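Local coordinates for effector protein B, substrate of the Dot/Icm secretion system (Legionella drancourtii, PDB 4JVS) that probably acts as a GTPase-activating protein secreted by the bacterium, its GAP domain speeding GTP hydrolysis on a small GTPase of the host, at residues 26-31 and 35-40; 72-77 and 158-163; 236-241 and 263-268. One frame throughout, in Å; residues are numbered along the deposited sequence.

Interaction 1 of 3, residues 26-31 and 35-40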
ATOM      1  N   LEU A  26      -5.466  19.194 -18.594  1.00 44.41           N
ATOM      2  CA  LEU A  26      -4.807  17.904 -18.733  1.00 44.37           C
ATOM      3  C   LEU A  26      -5.686  16.961 -19.534  1.00 45.72           C
ATOM      4  O   LEU A  26      -6.841  16.721 -19.175  1.00 47.85           O
ATOM      5  CB  LEU A  26      -4.513  17.296 -17.368  1.00 43.19           C
ATOM      6  CG  LEU A  26      -3.725  18.177 -16.410  1.00 42.68           C
ATOM      7  CD1 LEU A  26      -3.510  17.422 -15.126  1.00 39.24           C
ATOM      8  CD2 LEU A  26      -2.403  18.622 -17.029  1.00 44.00           C
ATOM      9  N   GLN A  27      -5.131  16.430 -20.617  1.00 45.52           N
ATOM     10  CA  GLN A  27      -5.862  15.517 -21.486  1.00 47.37           C
ATOM     11  C   GLN A  27      -5.124  14.202 -21.692  1.00 47.80           C
ATOM     12  O   GLN A  27      -3.889  14.169 -21.697  1.00 48.60           O
ATOM     13  CB  GLN A  27      -6.148  16.174 -22.838  1.00 49.00           C
ATOM     14  CG  GLN A  27      -7.480  16.904 -22.892  1.00 51.16           C
ATOM     15  CD  GLN A  27      -7.835  17.351 -24.292  1.00 52.61           C
ATOM     16  OE1 GLN A  27      -7.078  18.092 -24.929  1.00 54.90           O
ATOM     17  NE2 GLN A  27      -8.987  16.899 -24.785  1.00 47.36           N
ATOM     18  N   MET A  28      -5.858  13.124 -21.895  1.00 45.40           N
ATOM     19  CA  MET A  28      -5.237  11.833 -22.050  1.00 48.22           C
ATOM     20  C   MET A  28      -5.254  11.359 -23.468  1.00 51.17           C
ATOM     21  O   MET A  28      -6.257  11.343 -24.123  1.00 49.59           O
ATOM     22  CB  MET A  28      -5.884  10.824 -21.164  1.00 47.70           C
ATOM     23  CG  MET A  28      -5.724  11.146 -19.713  1.00 48.03           C
ATOM     24  SD  MET A  28      -6.003   9.703 -18.742  1.00 53.94           S
ATOM     25  CE  MET A  28      -5.050   8.485 -19.604  1.00 39.89           C
ATOM     26  N   GLU A  29      -4.079  10.975 -23.914  1.00 56.89           N
ATOM     27  CA  GLU A  29      -3.728  10.889 -25.301  1.00 63.13           C
ATOM     28  C   GLU A  29      -4.234   9.684 -26.053  1.00 72.10           C
ATOM     29  O   GLU A  29      -4.703   8.715 -25.484  1.00 68.45           O
ATOM     30  CB  GLU A  29      -2.230  11.045 -25.486  1.00 63.04           C
ATOM     31  CG  GLU A  29      -1.473  11.432 -24.237  1.00 59.62           C
ATOM     32  CD  GLU A  29      -0.463  12.515 -24.495  1.00 60.33           C
ATOM     33  OE1 GLU A  29       0.646  12.214 -24.936  1.00 59.94           O
ATOM     34  OE2 GLU A  29      -0.789  13.676 -24.259  1.00 59.29           O
ATOM     35  N   GLN A  30      -4.115   9.761 -27.365  1.00 76.38           N
ATOM     36  CA  GLN A  30      -4.814   8.854 -28.226  1.00 77.68           C
ATOM     37  C   GLN A  30      -4.425   7.430 -27.934  1.00 78.97           C
ATOM     38  O   GLN A  30      -5.274   6.570 -27.853  1.00 81.33           O
ATOM     39  CB  GLN A  30      -4.481   9.191 -29.679  1.00 76.29           C
ATOM     40  CG  GLN A  30      -3.148   8.653 -30.179  1.00 73.46           C
ATOM     41  CD  GLN A  30      -3.194   8.233 -31.641  1.00 69.66           C
ATOM     42  OE1 GLN A  30      -3.358   7.065 -31.960  1.00 64.04           O
ATOM     43  NE2 GLN A  30      -3.042   9.194 -32.527  1.00 63.52           N
ATOM     44  N   GLU A  31      -3.147   7.151 -27.797  1.00 75.38           N
ATOM     45  CA  GLU A  31      -2.761   5.905 -27.207  1.00 74.17           C
ATOM     46  C   GLU A  31      -1.421   6.081 -26.578  1.00 71.75           C
ATOM     47  O   GLU A  31      -0.707   5.131 -26.391  1.00 71.99           O
ATOM     48  CB  GLU A  31      -2.818   4.755 -28.213  1.00 77.38           C
ATOM     49  CG  GLU A  31      -2.057   3.488 -27.819  1.00 78.69           C
ATOM     50  CD  GLU A  31      -2.870   2.500 -27.006  1.00 80.11           C
ATOM     51  OE1 GLU A  31      -3.829   2.917 -26.336  1.00 79.95           O
ATOM     52  OE2 GLU A  31      -2.541   1.308 -27.014  1.00 73.95           O
ATOM     53  N   PRO A  35       4.902   7.851 -19.941  1.00 40.58           N
ATOM     54  CA  PRO A  35       5.981   8.807 -19.954  1.00 41.56           C
ATOM     55  C   PRO A  35       5.747   9.987 -20.862  1.00 45.23           C
ATOM     56  O   PRO A  35       6.069  11.085 -20.508  1.00 46.15           O
ATOM     57  CB  PRO A  35       7.121   7.987 -20.491  1.00 43.60           C
ATOM     58  CG  PRO A  35       6.820   6.649 -20.056  1.00 43.40           C
ATOM     59  CD  PRO A  35       5.389   6.529 -20.312  1.00 43.27           C
ATOM     60  N   GLU A  36       5.221   9.765 -22.041  1.00 46.14           N
ATOM     61  CA  GLU A  36       4.884  10.852 -22.929  1.00 46.89           C
ATOM     62  C   GLU A  36       3.783  11.716 -22.402  1.00 46.41           C
ATOM     63  O   GLU A  36       3.757  12.894 -22.610  1.00 44.57           O
ATOM     64  CB  GLU A  36       4.543  10.327 -24.295  1.00 49.06           C
ATOM     65  CG  GLU A  36       5.784   9.988 -25.064  1.00 52.17           C
ATOM     66  CD  GLU A  36       6.830  11.051 -24.946  1.00 53.88           C
ATOM     67  OE1 GLU A  36       7.968  10.712 -24.619  1.00 52.46           O
ATOM     68  OE2 GLU A  36       6.502  12.222 -25.193  1.00 55.69           O
ATOM     69  N   LEU A  37       2.836  11.095 -21.755  1.00 44.06           N
ATOM     70  CA  LEU A  37       1.776  11.815 -21.159  1.00 43.42           C
ATOM     71  C   LEU A  37       2.307  12.750 -20.102  1.00 44.44           C
ATOM     72  O   LEU A  37       1.973  13.890 -20.072  1.00 45.14           O
ATOM     73  CB  LEU A  37       0.870  10.793 -20.528  1.00 43.37           C
ATOM     74  CG  LEU A  37      -0.450  11.157 -19.917  1.00 43.34           C
ATOM     75  CD1 LEU A  37      -1.243  11.949 -20.907  1.00 47.39           C
ATOM     76  CD2 LEU A  37      -1.177   9.896 -19.580  1.00 39.54           C
ATOM     77  N   ILE A  38       3.182  12.286 -19.253  1.00 41.63           N
ATOM     78  CA  ILE A  38       3.737  13.125 -18.234  1.00 38.38           C
ATOM     79  C   ILE A  38       4.584  14.240 -18.776  1.00 42.88           C
ATOM     80  O   ILE A  38       4.489  15.353 -18.354  1.00 41.86           O
ATOM     81  CB  ILE A  38       4.577  12.281 -17.314  1.00 39.08           C
ATOM     82  CG1 ILE A  38       3.698  11.283 -16.590  1.00 39.46           C
ATOM     83  CG2 ILE A  38       5.319  13.139 -16.328  1.00 40.92           C
ATOM     84  CD1 ILE A  38       2.331  11.777 -16.263  1.00 37.59           C
ATOM     85  N   ARG A  39       5.415  13.926 -19.743  1.00 45.25           N
ATOM     86  CA  ARG A  39       6.231  14.910 -20.445  1.00 45.41           C
ATOM     87  C   ARG A  39       5.339  16.037 -20.950  1.00 45.34           C
ATOM     88  O   ARG A  39       5.619  17.214 -20.724  1.00 43.98           O
ATOM     89  CB  ARG A  39       6.950  14.258 -21.625  1.00 48.16           C
ATOM     90  CG  ARG A  39       8.074  15.098 -22.240  1.00 47.93           C
ATOM     91  CD  ARG A  39       8.197  14.841 -23.751  1.00 52.43           C
ATOM     92  NE  ARG A  39       7.330  15.733 -24.529  1.00 56.92           N
ATOM     93  CZ  ARG A  39       6.333  15.348 -25.327  1.00 55.86           C
ATOM     94  NH1 ARG A  39       6.040  14.061 -25.499  1.00 51.02           N
ATOM     95  NH2 ARG A  39       5.625  16.267 -25.967  1.00 55.22           N
ATOM     96  N   THR A  40       4.251  15.653 -21.617  1.00 46.89           N
ATOM     97  CA  THR A  40       3.243  16.595 -22.096  1.00 45.79           C
ATOM     98  C   THR A  40       2.699  17.479 -20.985  1.00 43.49           C
ATOM     99  O   THR A  40       2.712  18.706 -21.095  1.00 44.71           O
ATOM    100  CB  THR A  40       2.059  15.874 -22.757  1.00 45.18           C
ATOM    101  OG1 THR A  40       2.492  15.238 -23.965  1.00 45.38           O
ATOM    102  CG2 THR A  40       0.964  16.863 -23.088  1.00 40.86           C
TER
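Glu29 and Leu37 form the centre of a loop-on-helix contact, in which the loop before helix 34-45 lies against the first turns of that helix. The contact belongs to the N-terminal subdomain of the GAP domain and lies near its surface. Its first component is aliphatic. Leu37 spreads its two methyl branches between different loop residues: CD1 meets the methylene of Glu29, with Leu37 CD1 3.4 Å from Glu29 CG, while CD2 meets the end of Met28, with Leu37 CD2 4.1 Å from Met28 CE. With CG anti to the backbone N (chi1 -173°), the leucine branch point swings toward the loop, and chi2 (52°) then turns CD1 to Glu29 and CD2 to Met28. Leu37 CD1 also comes to 3.5 Å from the carbonyl O of Gln27. Glu29 and Leu37 pass alongside each other in opposite directions, and the Met28 thioether, bent at chi3, crosses the leucine obliquely, where it also touches Gln62 and Trp41. The second component is polar and looser. The Glu29 carboxylate lies next to the Thr40 hydroxyl, Glu29 OE2 being 3.6 Å from Thr40 OG1, and the pair is close without being hydrogen-bonded; no hydrogen bond joins the two segments at all. Gln27 O, however, is hydrogen-bonded to NE1 of Trp41, the residue after Thr40. The third component lies within the helix. Here the threonine hydroxyl bonds back by one turn to Glu36 O, which also accepts from the amide of the same threonine. The two donors reach that oxygen from opposite faces of its carbonyl plane, and Thr40 OG1, 3.0 Å from Glu36 O, sits 28° off that plane.

Interaction 2 of 3, residues 72-77 and 158-163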
ATOM      1  N   ASN A  72       4.522  -2.474 -16.137  1.00 36.37           N
ATOM      2  CA  ASN A  72       4.649  -3.804 -16.719  1.00 39.37           C
ATOM      3  C   ASN A  72       5.808  -3.908 -17.726  1.00 39.08           C
ATOM      4  O   ASN A  72       6.598  -4.860 -17.673  1.00 40.89           O
ATOM      5  CB  ASN A  72       3.309  -4.258 -17.308  1.00 38.81           C
ATOM      6  CG  ASN A  72       2.299  -4.647 -16.226  1.00 43.36           C
ATOM      7  OD1 ASN A  72       2.652  -5.304 -15.245  1.00 46.66           O
ATOM      8  ND2 ASN A  72       1.042  -4.240 -16.398  1.00 42.39           N
ATOM      9  N   THR A  73       5.921  -2.922 -18.611  1.00 35.08           N
ATOM     10  CA  THR A  73       7.038  -2.835 -19.550  1.00 37.77           C
ATOM     11  C   THR A  73       8.391  -2.773 -18.831  1.00 40.22           C
ATOM     12  O   THR A  73       9.357  -3.429 -19.230  1.00 38.81           O
ATOM     13  CB  THR A  73       6.918  -1.582 -20.433  1.00 36.64           C
ATOM     14  OG1 THR A  73       5.666  -1.601 -21.113  1.00 37.81           O
ATOM     15  CG2 THR A  73       8.023  -1.547 -21.462  1.00 43.64           C
ATOM     16  N   VAL A  74       8.459  -1.962 -17.782  1.00 38.47           N
ATOM     17  CA  VAL A  74       9.673  -1.838 -16.991  1.00 38.30           C
ATOM     18  C   VAL A  74       9.985  -3.147 -16.254  1.00 42.30           C
ATOM     19  O   VAL A  74      11.096  -3.680 -16.361  1.00 42.58           O
ATOM     20  CB  VAL A  74       9.564  -0.684 -15.975  1.00 35.83           C
ATOM     21  CG1 VAL A  74      10.847  -0.562 -15.175  1.00 37.64           C
ATOM     22  CG2 VAL A  74       9.257   0.615 -16.680  1.00 35.86           C
ATOM     23  N   ALA A  75       9.006  -3.663 -15.513  1.00 39.12           N
ATOM     24  CA  ALA A  75       9.180  -4.922 -14.795  1.00 36.47           C
ATOM     25  C   ALA A  75       9.546  -6.063 -15.738  1.00 38.03           C
ATOM     26  O   ALA A  75      10.351  -6.920 -15.384  1.00 38.49           O
ATOM     27  CB  ALA A  75       7.913  -5.268 -14.009  1.00 37.16           C
ATOM     28  N   GLU A  76       8.974  -6.071 -16.940  1.00 38.99           N
ATOM     29  CA  GLU A  76       9.365  -7.066 -17.943  1.00 41.58           C
ATOM     30  C   GLU A  76      10.811  -6.873 -18.403  1.00 42.71           C
ATOM     31  O   GLU A  76      11.571  -7.831 -18.532  1.00 44.40           O
ATOM     32  CB  GLU A  76       8.389  -7.083 -19.127  1.00 39.32           C
ATOM     33  CG  GLU A  76       8.621  -8.230 -20.100  1.00 45.08           C
ATOM     34  CD  GLU A  76       8.369  -9.609 -19.484  1.00 56.81           C
ATOM     35  OE1 GLU A  76       7.800  -9.692 -18.369  1.00 55.60           O
ATOM     36  OE2 GLU A  76       8.723 -10.622 -20.128  1.00 58.85           O
ATOM     37  N   HIS A  77      11.202  -5.622 -18.600  1.00 41.11           N
ATOM     38  CA  HIS A  77      12.554  -5.316 -19.047  1.00 41.87           C
ATOM     39  C   HIS A  77      13.579  -5.728 -17.977  1.00 44.59           C
ATOM     40  O   HIS A  77      14.628  -6.282 -18.299  1.00 47.69           O
ATOM     41  CB  HIS A  77      12.664  -3.829 -19.394  1.00 45.36           C
ATOM     42  CG  HIS A  77      13.814  -3.491 -20.288  1.00 50.88           C
ATOM     43  ND1 HIS A  77      14.919  -4.299 -20.425  1.00 55.76           N
ATOM     44  CD2 HIS A  77      14.022  -2.412 -21.083  1.00 53.16           C
ATOM     45  CE1 HIS A  77      15.769  -3.731 -21.271  1.00 57.21           C
ATOM     46  NE2 HIS A  77      15.246  -2.591 -21.682  1.00 59.05           N
ATOM     47  N   ALA A 158      15.737  -0.503  -5.756  1.00 40.58           N
ATOM     48  CA  ALA A 158      15.371   0.756  -5.124  1.00 41.04           C
ATOM     49  C   ALA A 158      15.044   1.816  -6.162  1.00 43.08           C
ATOM     50  O   ALA A 158      14.186   2.663  -5.927  1.00 43.67           O
ATOM     51  CB  ALA A 158      16.477   1.236  -4.213  1.00 46.49           C
ATOM     52  N   LYS A 159      15.719   1.759  -7.309  1.00 41.49           N
ATOM     53  CA  LYS A 159      15.486   2.731  -8.371  1.00 40.97           C
ATOM     54  C   LYS A 159      14.154   2.503  -9.079  1.00 40.91           C
ATOM     55  O   LYS A 159      13.448   3.460  -9.407  1.00 40.89           O
ATOM     56  CB  LYS A 159      16.652   2.743  -9.369  1.00 40.84           C
ATOM     57  CG  LYS A 159      17.911   3.399  -8.801  1.00 47.36           C
ATOM     58  CD  LYS A 159      19.138   3.227  -9.691  1.00 49.43           C
ATOM     59  CE  LYS A 159      20.391   3.813  -9.042  1.00 47.85           C
ATOM     60  NZ  LYS A 159      21.585   3.681  -9.924  1.00 51.76           N
ATOM     61  N   MET A 160      13.818   1.232  -9.300  1.00 40.90           N
ATOM     62  CA  MET A 160      12.586   0.843  -9.977  1.00 38.95           C
ATOM     63  C   MET A 160      11.391   1.168  -9.109  1.00 39.98           C
ATOM     64  O   MET A 160      10.380   1.680  -9.586  1.00 41.23           O
ATOM     65  CB  MET A 160      12.587  -0.656 -10.243  1.00 39.54           C
ATOM     66  CG  MET A 160      13.751  -1.123 -11.079  1.00 43.59           C
ATOM     67  SD  MET A 160      13.685  -0.482 -12.756  1.00 43.39           S
ATOM     68  CE  MET A 160      15.404  -0.688 -13.219  1.00 42.90           C
ATOM     69  N   GLN A 161      11.514   0.850  -7.828  1.00 38.75           N
ATOM     70  CA  GLN A 161      10.448   1.094  -6.872  1.00 38.71           C
ATOM     71  C   GLN A 161      10.218   2.595  -6.711  1.00 39.59           C
ATOM     72  O   GLN A 161       9.111   3.053  -6.423  1.00 40.87           O
ATOM     73  CB  GLN A 161      10.813   0.438  -5.541  1.00 38.57           C
ATOM     74  CG  GLN A 161       9.831   0.648  -4.430  1.00 38.75           C
ATOM     75  CD  GLN A 161       9.408  -0.650  -3.798  1.00 42.36           C
ATOM     76  OE1 GLN A 161       8.801  -1.494  -4.455  1.00 47.03           O
ATOM     77  NE2 GLN A 161       9.727  -0.827  -2.514  1.00 42.86           N
ATOM     78  N   ARG A 162      11.236   3.355  -6.982  1.00 39.44           N
ATOM     79  CA  ARG A 162      11.226   4.761  -6.746  1.00 41.49           C
ATOM     80  C   ARG A 162      10.571   5.444  -7.895  1.00 40.00           C
ATOM     81  O   ARG A 162       9.901   6.420  -7.725  1.00 41.25           O
ATOM     82  CB  ARG A 162      12.673   5.175  -6.619  1.00 43.02           C
ATOM     83  CG  ARG A 162      12.979   6.495  -6.111  1.00 46.36           C
ATOM     84  CD  ARG A 162      14.445   6.602  -6.025  1.00 50.37           C
ATOM     85  NE  ARG A 162      14.906   6.028  -4.777  1.00 57.19           N
ATOM     86  CZ  ARG A 162      16.124   5.570  -4.560  1.00 54.38           C
ATOM     87  NH1 ARG A 162      17.015   5.588  -5.515  1.00 50.23           N
ATOM     88  NH2 ARG A 162      16.429   5.074  -3.383  1.00 52.90           N
ATOM     89  N   LEU A 163      10.804   4.928  -9.079  1.00 37.83           N
ATOM     90  CA  LEU A 163      10.124   5.374 -10.291  1.00 39.15           C
ATOM     91  C   LEU A 163       8.650   4.998 -10.213  1.00 36.40           C
ATOM     92  O   LEU A 163       7.766   5.736 -10.639  1.00 33.02           O
ATOM     93  CB  LEU A 163      10.759   4.702 -11.516  1.00 40.34           C
ATOM     94  CG  LEU A 163      10.023   4.816 -12.856  1.00 41.05           C
ATOM     95  CD1 LEU A 163      10.166   6.210 -13.447  1.00 37.98           C
ATOM     96  CD2 LEU A 163      10.476   3.745 -13.849  1.00 40.28           C
TER
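Val74 points at Met160 and Leu163, which makes this a small example of helix-to-helix packing in the mainly helical body of the N-terminal GAP subdomain. One residue of helix 60-80 faces two residues of helix 156-177 that lie three positions apart, and so on the same side of that helix. All three side chains leave their backbones toward the opposing helix and are buried. The valine meets the sulfur with one branch. With CG1 anti to the backbone N (chi1 -179°), this methyl is carried out to the thioether, placing Val74 CG1 3.7 Å from Met160 SD. The methionine does not come straight across. Its chain leaves beside the backbone N and then turns again about CB-CG (chi2 -66°), so that the sulfur, rather than the end methyl, is presented to the valine, and the two side chains meet at a slant. Met160 CE continues past, 5.0 Å from Val74 CG1, and Met160 also touches Leu122, Trp84 and Cys78. The leucine is met more loosely, by both valine branches. Leu163 turns one methyl inward and keeps the second farther back, with Leu163 CD1 6.5 Å from Val74 CG2. Tyr70 and Phe202, the latter on helix 193-214, pack against the same leucine and draw a third helix into the cluster. The contact is purely apolar, with no hydrogen bond between the two segments; polar side chains around it have their own partners, such as Glu76 with Arg123 and Gln161 with Ser145. The nearer leucine methyl lies opposite both valine branches and almost equally close to each: Leu163 CD2 is 4.4 Å from Val74 CG2 and 4.5 Å from Val74 CG1.

Interaction 3 of 3, residues 236-241 and 263-268; sequences QTLNAM and IMRILK
Leu238 reaches across to Arg265 and Ile266, and the conformations of these three side chains show how a single leucine can join the end of one short helix to the side of another. With its CG anti to the backbone N (chi1 -167°), the leucine carries its branch point out toward the other helix, and chi2 near 60° turns CD2 between the two partners. The isoleucine answers with its longer branch. Its CG1 is anti to the carbonyl carbon (chi1 -70°), which brings the branch round toward the leucine although the first bond of the side chain does not aim there; Leu238 CD2 then stands 3.9 Å from Ile266 CG1, and the two side chains cross at about a right angle. The end of the same branch reaches the other leucine methyl, with Ile266 CD1 4.2 Å from Leu238 CD1. Arg265 takes a different course. Its chain bends twice, at chi2 and chi3, and the bent aliphatic part curves by the leucine: Leu238 CD2 is 4.4 Å from Arg265 CG and 4.0 Å from Arg265 NE. The approach to the guanidinium is oblique, and the touch is packing rather than polar bonding. At the far end of the arginine lies an acetic acid molecule, probably from the crystallisation liquor; its modelled link to Arg265 NH2 is doubtful. No hydrogen bond spans the two segments. In the C-terminal GAP subdomain the pair lies within a helical cluster: helix 243-253 supplies Leu246 against Leu238 and Ile249 against Ile266, helix 271-280 adds Val276 to the isoleucine, and Trp302 of helix 292-306 packs on Ile263 and Leu267 of helix 261-267.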
ATOM      1  N   GLN A 236       9.645 -31.606  -3.578  1.00 56.82           N
ATOM      2  CA  GLN A 236       9.856 -31.702  -2.173  1.00 56.65           C
ATOM      3  C   GLN A 236       9.631 -30.381  -1.490  1.00 52.34           C
ATOM      4  O   GLN A 236       9.166 -30.331  -0.393  1.00 51.29           O
ATOM      5  CB  GLN A 236      11.277 -32.159  -1.958  1.00 63.86           C
ATOM      6  CG  GLN A 236      11.501 -33.179  -0.914  1.00 65.54           C
ATOM      7  CD  GLN A 236      12.744 -32.875  -0.156  1.00 72.78           C
ATOM      8  OE1 GLN A 236      13.738 -33.584  -0.257  1.00 76.18           O
ATOM      9  NE2 GLN A 236      12.711 -31.801   0.600  1.00 68.10           N
ATOM     10  N   THR A 237      10.010 -29.299  -2.123  1.00 54.79           N
ATOM     11  CA  THR A 237       9.801 -27.997  -1.523  1.00 54.69           C
ATOM     12  C   THR A 237       8.355 -27.672  -1.464  1.00 51.64           C
ATOM     13  O   THR A 237       7.879 -27.001  -0.594  1.00 49.80           O
ATOM     14  CB  THR A 237      10.494 -26.884  -2.285  1.00 55.93           C
ATOM     15  OG1 THR A 237      11.901 -27.022  -2.136  1.00 56.01           O
ATOM     16  CG2 THR A 237      10.078 -25.577  -1.719  1.00 48.62           C
ATOM     17  N   LEU A 238       7.681 -28.112  -2.489  1.00 51.47           N
ATOM     18  CA  LEU A 238       6.267 -27.834  -2.691  1.00 49.51           C
ATOM     19  C   LEU A 238       5.357 -28.662  -1.773  1.00 48.51           C
ATOM     20  O   LEU A 238       4.275 -28.215  -1.411  1.00 47.90           O
ATOM     21  CB  LEU A 238       5.910 -28.058  -4.160  1.00 48.05           C
ATOM     22  CG  LEU A 238       4.579 -27.553  -4.713  1.00 45.68           C
ATOM     23  CD1 LEU A 238       4.443 -26.048  -4.571  1.00 41.81           C
ATOM     24  CD2 LEU A 238       4.469 -27.963  -6.174  1.00 47.66           C
ATOM     25  N   ASN A 239       5.797 -29.863  -1.394  1.00 51.36           N
ATOM     26  CA  ASN A 239       5.026 -30.713  -0.478  1.00 47.60           C
ATOM     27  C   ASN A 239       5.222 -30.318   0.975  1.00 44.17           C
ATOM     28  O   ASN A 239       4.600 -30.885   1.873  1.00 43.71           O
ATOM     29  CB  ASN A 239       5.367 -32.193  -0.662  1.00 45.26           C
ATOM     30  CG  ASN A 239       4.889 -32.743  -1.996  1.00 52.02           C
ATOM     31  OD1 ASN A 239       5.693 -33.182  -2.818  1.00 61.09           O
ATOM     32  ND2 ASN A 239       3.576 -32.726  -2.215  1.00 46.44           N
ATOM     33  N   ALA A 240       6.092 -29.339   1.191  1.00 43.09           N
ATOM     34  CA  ALA A 240       6.345 -28.798   2.521  1.00 45.75           C
ATOM     35  C   ALA A 240       5.490 -27.552   2.783  1.00 46.61           C
ATOM     36  O   ALA A 240       5.417 -27.044   3.906  1.00 45.59           O
ATOM     37  CB  ALA A 240       7.833 -28.474   2.689  1.00 41.29           C
ATOM     38  N   MET A 241       4.844 -27.057   1.735  1.00 45.78           N
ATOM     39  CA  MET A 241       4.081 -25.821   1.835  1.00 44.36           C
ATOM     40  C   MET A 241       2.755 -25.977   2.582  1.00 43.26           C
ATOM     41  O   MET A 241       2.148 -27.045   2.574  1.00 43.91           O
ATOM     42  CB  MET A 241       3.862 -25.240   0.441  1.00 43.53           C
ATOM     43  CG  MET A 241       5.165 -24.934  -0.258  1.00 44.16           C
ATOM     44  SD  MET A 241       4.980 -23.688  -1.531  1.00 44.78           S
ATOM     45  CE  MET A 241       6.548 -22.824  -1.363  1.00 33.77           C
ATOM     46  N   ILE A 263       0.949 -24.783 -11.406  1.00 41.26           N
ATOM     47  CA  ILE A 263      -0.411 -24.896 -10.895  1.00 41.20           C
ATOM     48  C   ILE A 263      -1.012 -26.262 -11.202  1.00 43.04           C
ATOM     49  O   ILE A 263      -1.862 -26.760 -10.461  1.00 41.49           O
ATOM     50  CB  ILE A 263      -1.341 -23.799 -11.439  1.00 40.55           C
ATOM     51  CG1 ILE A 263      -2.605 -23.714 -10.574  1.00 38.22           C
ATOM     52  CG2 ILE A 263      -1.669 -24.045 -12.907  1.00 43.81           C
ATOM     53  CD1 ILE A 263      -3.747 -22.986 -11.224  1.00 41.21           C
ATOM     54  N   MET A 264      -0.630 -26.849 -12.311  1.00 44.52           N
ATOM     55  CA  MET A 264      -1.027 -28.191 -12.665  1.00 44.32           C
ATOM     56  C   MET A 264      -0.434 -29.216 -11.731  1.00 43.95           C
ATOM     57  O   MET A 264      -1.032 -30.199 -11.404  1.00 41.64           O
ATOM     58  CB  MET A 264      -0.674 -28.477 -14.104  1.00 47.58           C
ATOM     59  CG  MET A 264      -1.776 -28.177 -15.094  1.00 46.75           C
ATOM     60  SD  MET A 264      -3.349 -28.086 -14.309  1.00 45.92           S
ATOM     61  CE  MET A 264      -4.215 -27.110 -15.473  1.00 48.55           C
ATOM     62  N   ARG A 265       0.779 -28.960 -11.312  1.00 45.32           N
ATOM     63  CA  ARG A 265       1.474 -29.811 -10.388  1.00 45.62           C
ATOM     64  C   ARG A 265       0.749 -29.904  -9.085  1.00 43.24           C
ATOM     65  O   ARG A 265       0.692 -30.927  -8.473  1.00 43.50           O
ATOM     66  CB  ARG A 265       2.831 -29.206 -10.126  1.00 42.53           C
ATOM     67  CG  ARG A 265       3.924 -30.210  -9.925  1.00 45.77           C
ATOM     68  CD  ARG A 265       5.175 -29.784 -10.636  1.00 45.36           C
ATOM     69  NE  ARG A 265       6.067 -29.202  -9.681  1.00 50.06           N
ATOM     70  CZ  ARG A 265       6.962 -28.289  -9.962  1.00 53.35           C
ATOM     71  NH1 ARG A 265       7.709 -27.808  -8.990  1.00 56.97           N
ATOM     72  NH2 ARG A 265       7.106 -27.858 -11.198  1.00 55.21           N
ATOM     73  N   ILE A 266       0.228 -28.788  -8.657  1.00 42.27           N
ATOM     74  CA  ILE A 266      -0.458 -28.646  -7.384  1.00 42.56           C
ATOM     75  C   ILE A 266      -1.851 -29.255  -7.423  1.00 40.80           C
ATOM     76  O   ILE A 266      -2.249 -29.977  -6.513  1.00 41.85           O
ATOM     77  CB  ILE A 266      -0.555 -27.156  -7.006  1.00 42.77           C
ATOM     78  CG1 ILE A 266       0.837 -26.616  -6.650  1.00 41.36           C
ATOM     79  CG2 ILE A 266      -1.541 -26.945  -5.879  1.00 40.59           C
ATOM     80  CD1 ILE A 266       0.922 -25.103  -6.660  1.00 42.56           C
ATOM     81  N   LEU A 267      -2.585 -28.972  -8.491  1.00 40.92           N
ATOM     82  CA  LEU A 267      -3.950 -29.457  -8.627  1.00 41.51           C
ATOM     83  C   LEU A 267      -4.003 -30.958  -8.949  1.00 41.45           C
ATOM     84  O   LEU A 267      -4.993 -31.628  -8.700  1.00 41.44           O
ATOM     85  CB  LEU A 267      -4.664 -28.652  -9.712  1.00 43.87           C
ATOM     86  CG  LEU A 267      -5.449 -27.373  -9.394  1.00 40.33           C
ATOM     87  CD1 LEU A 267      -5.065 -26.754  -8.073  1.00 39.11           C
ATOM     88  CD2 LEU A 267      -5.248 -26.386 -10.521  1.00 40.24           C
ATOM     89  N   LYS A 268      -2.916 -31.477  -9.499  1.00 43.86           N
ATOM     90  CA  LYS A 268      -2.821 -32.869  -9.923  1.00 41.58           C
ATOM     91  C   LYS A 268      -2.587 -33.793  -8.741  1.00 42.52           C
ATOM     92  O   LYS A 268      -2.662 -35.008  -8.884  1.00 46.06           O
ATOM     93  CB  LYS A 268      -1.614 -32.998 -10.853  1.00 43.62           C
ATOM     94  CG  LYS A 268      -1.582 -34.173 -11.788  1.00 47.69           C
ATOM     95  CD  LYS A 268      -0.148 -34.415 -12.251  1.00 47.79           C
ATOM     96  CE  LYS A 268       0.537 -33.132 -12.682  1.00 45.69           C
ATOM     97  NZ  LYS A 268       1.981 -33.363 -12.975  1.00 50.49           N
TER

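Followed from the N terminus, the three contacts come in series, none nested in or crossing another, and their span grows before it shrinks. Interaction 1 closes a tight local loop, only a few residues long, onto helix 34-45. Interaction 2 closes the longest, bringing helix 156-177 back to helix 60-80 across some eighty residues that include the little two-stranded sheet. Both lie in the N-terminal subdomain, their centres about 19 Å apart. Interaction 3 closes a loop of intermediate length in the C-terminal subdomain, its centre about 45 Å from that of interaction 1 and across the chain's centre. Each subdomain is thus tied within itself.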